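Local atomic coordinates of CBS domain-containing protein CBSX1, chloroplastic (Arabidopsis thaliana, PDB entry 4GQV), a protein that probably regulates chloroplast thioredoxins through a pair of CBS domains, the part of the protein modelled here. Residues Val19-Thr24 with Pro42-Asp47. Sequence-based numbering, arbitrary orientation.
Sequences VVKPTT and PVIDED
Val19 and Ile44 meet by their methyl tips: CG2 of Val19 lies 3.6 Å from CD1 of Ile44, while the Val19 side chain crosses the Pro42 ring at about a right angle, its other branch, CG1, touching the ring's CG. Ile44 turns CG1 in between its own N and carbonyl carbon (chi1 56°), which carries CD1 over to Val19; Leu142 of the second CBS repeat packs against all three side chains. Next along, Val20 and Val43 touch through their CG2 methyls at 3.9 Å, with Val101 against both, and CG1 of Val43 packs obliquely against the N and CD end of the Pro22 ring. The backbones make a single parallel bridge here, Val20 N to Pro42 O at 3.0 Å and Ile44 N to Val20 O at 2.9 Å. Lys21 runs its aliphatic chain past Ile44 O, CD at 3.4 Å, and crosses the Glu46 carboxylate, where NZ and OE1 form a long salt bridge of 3.9 Å. An alanine here would probably leave Glu46 without this charged mate and Ile44 O without the methylenes alongside it. The chemistry is thus graded: apolar packing and two backbone bonds join the linker before helix 26-36 to the edge of strand 40-44, with only a loose charge pair at the outer end.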
loop_
_atom_site.group_PDB
_atom_site.type_symbol
_atom_site.label_atom_id
_atom_site.label_comp_id
_atom_site.label_asym_id
_atom_site.label_seq_id
_atom_site.Cartn_x
_atom_site.Cartn_y
_atom_site.Cartn_z
ATOM N N VAL A 19 10.353 1.836 -10.809
ATOM C CA VAL A 19 10.856 3.190 -10.755
ATOM C C VAL A 19 10.179 4.023 -11.824
ATOM O O VAL A 19 9.525 3.490 -12.715
ATOM C CB VAL A 19 12.375 3.216 -11.025
ATOM C CG1 VAL A 19 13.125 2.548 -9.892
ATOM C CG2 VAL A 19 12.690 2.534 -12.335
ATOM N N VAL A 20 10.328 5.337 -11.740
ATOM C CA VAL A 20 9.912 6.185 -12.846
ATOM C C VAL A 20 10.968 7.239 -13.005
ATOM O O VAL A 20 11.846 7.352 -12.165
ATOM C CB VAL A 20 8.508 6.876 -12.635
ATOM C CG1 VAL A 20 7.358 5.877 -12.705
ATOM C CG2 VAL A 20 8.451 7.709 -11.358
ATOM N N LYS A 21 10.887 8.039 -14.054
ATOM C CA LYS A 21 11.827 9.142 -14.204
ATOM C C LYS A 21 11.027 10.399 -14.107
ATOM O O LYS A 21 9.797 10.337 -14.177
ATOM C CB LYS A 21 12.543 9.056 -15.554
ATOM C CG LYS A 21 13.315 7.773 -15.733
ATOM C CD LYS A 21 14.767 8.030 -16.066
ATOM C CE LYS A 21 15.442 6.727 -16.444
ATOM N NZ LYS A 21 14.663 6.005 -17.486
ATOM N N PRO A 22 11.693 11.553 -13.952
ATOM C CA PRO A 22 10.911 12.800 -14.003
ATOM C C PRO A 22 10.259 13.036 -15.386
ATOM O O PRO A 22 9.349 13.866 -15.486
ATOM C CB PRO A 22 11.958 13.891 -13.728
ATOM C CG PRO A 22 13.151 13.185 -13.189
ATOM C CD PRO A 22 13.127 11.803 -13.746
ATOM N N THR A 23 10.734 12.332 -16.419
ATOM C CA THR A 23 10.196 12.441 -17.784
ATOM C C THR A 23 8.963 11.576 -17.940
ATOM O O THR A 23 8.258 11.672 -18.942
ATOM C CB THR A 23 11.197 11.967 -18.882
ATOM O OG1 THR A 23 11.602 10.611 -18.622
ATOM C CG2 THR A 23 12.393 12.858 -18.925
ATOM N N THR A 24 8.723 10.695 -16.978
ATOM C CA THR A 24 7.523 9.871 -17.042
ATOM C C THR A 24 6.291 10.768 -16.915
ATOM O O THR A 24 6.295 11.703 -16.113
ATOM C CB THR A 24 7.563 8.797 -15.970
ATOM O OG1 THR A 24 8.741 8.003 -16.168
ATOM C CG2 THR A 24 6.339 7.898 -16.023
ATOM N N PRO A 42 9.931 5.282 -6.275
ATOM C CA PRO A 42 11.135 6.099 -6.402
ATOM C C PRO A 42 11.269 6.629 -7.837
ATOM O O PRO A 42 10.783 6.042 -8.827
ATOM C CB PRO A 42 12.271 5.103 -6.078
ATOM C CG PRO A 42 11.748 3.824 -6.555
ATOM C CD PRO A 42 10.257 3.846 -6.246
ATOM N N VAL A 43 11.924 7.769 -7.918
ATOM C CA VAL A 43 12.070 8.537 -9.136
ATOM C C VAL A 43 13.558 8.741 -9.356
ATOM O O VAL A 43 14.219 9.394 -8.531
ATOM C CB VAL A 43 11.398 9.929 -9.048
ATOM C CG1 VAL A 43 11.373 10.600 -10.447
ATOM C CG2 VAL A 43 9.981 9.829 -8.468
ATOM N N ILE A 44 14.061 8.187 -10.465
ATOM C CA ILE A 44 15.475 8.224 -10.811
ATOM C C ILE A 44 15.765 9.099 -12.023
ATOM O O ILE A 44 14.903 9.261 -12.888
ATOM C CB ILE A 44 16.030 6.800 -11.098
ATOM C CG1 ILE A 44 15.215 6.120 -12.194
ATOM C CG2 ILE A 44 16.037 5.938 -9.836
ATOM C CD1 ILE A 44 15.631 4.683 -12.451
ATOM N N ASP A 45 16.967 9.678 -12.081
ATOM C CA ASP A 45 17.404 10.339 -13.300
ATOM C C ASP A 45 18.027 9.296 -14.242
ATOM O O ASP A 45 17.857 8.099 -14.012
ATOM C CB ASP A 45 18.274 11.586 -13.050
ATOM C CG ASP A 45 19.705 11.271 -12.599
ATOM O OD1 ASP A 45 20.419 12.255 -12.326
ATOM O OD2 ASP A 45 20.121 10.089 -12.519
ATOM N N GLU A 46 18.705 9.726 -15.304
ATOM C CA GLU A 46 19.215 8.771 -16.301
ATOM C C GLU A 46 20.377 7.965 -15.750
ATOM O O GLU A 46 20.645 6.851 -16.194
ATOM C CB GLU A 46 19.633 9.478 -17.593
ATOM C CG GLU A 46 18.596 10.427 -18.156
ATOM C CD GLU A 46 17.281 9.732 -18.448
ATOM O OE1 GLU A 46 17.304 8.518 -18.759
ATOM O OE2 GLU A 46 16.224 10.399 -18.354
ATOM N N ASP A 47 21.046 8.535 -14.759
ATOM C CA ASP A 47 22.199 7.906 -14.135
ATOM C C ASP A 47 21.774 6.964 -13.019
ATOM O O ASP A 47 22.607 6.503 -12.251
ATOM C CB ASP A 47 23.152 8.988 -13.602
ATOM C CG ASP A 47 23.772 9.830 -14.722
ATOM O OD1 ASP A 47 23.571 11.060 -14.733
ATOM O OD2 ASP A 47 24.466 9.261 -15.588
#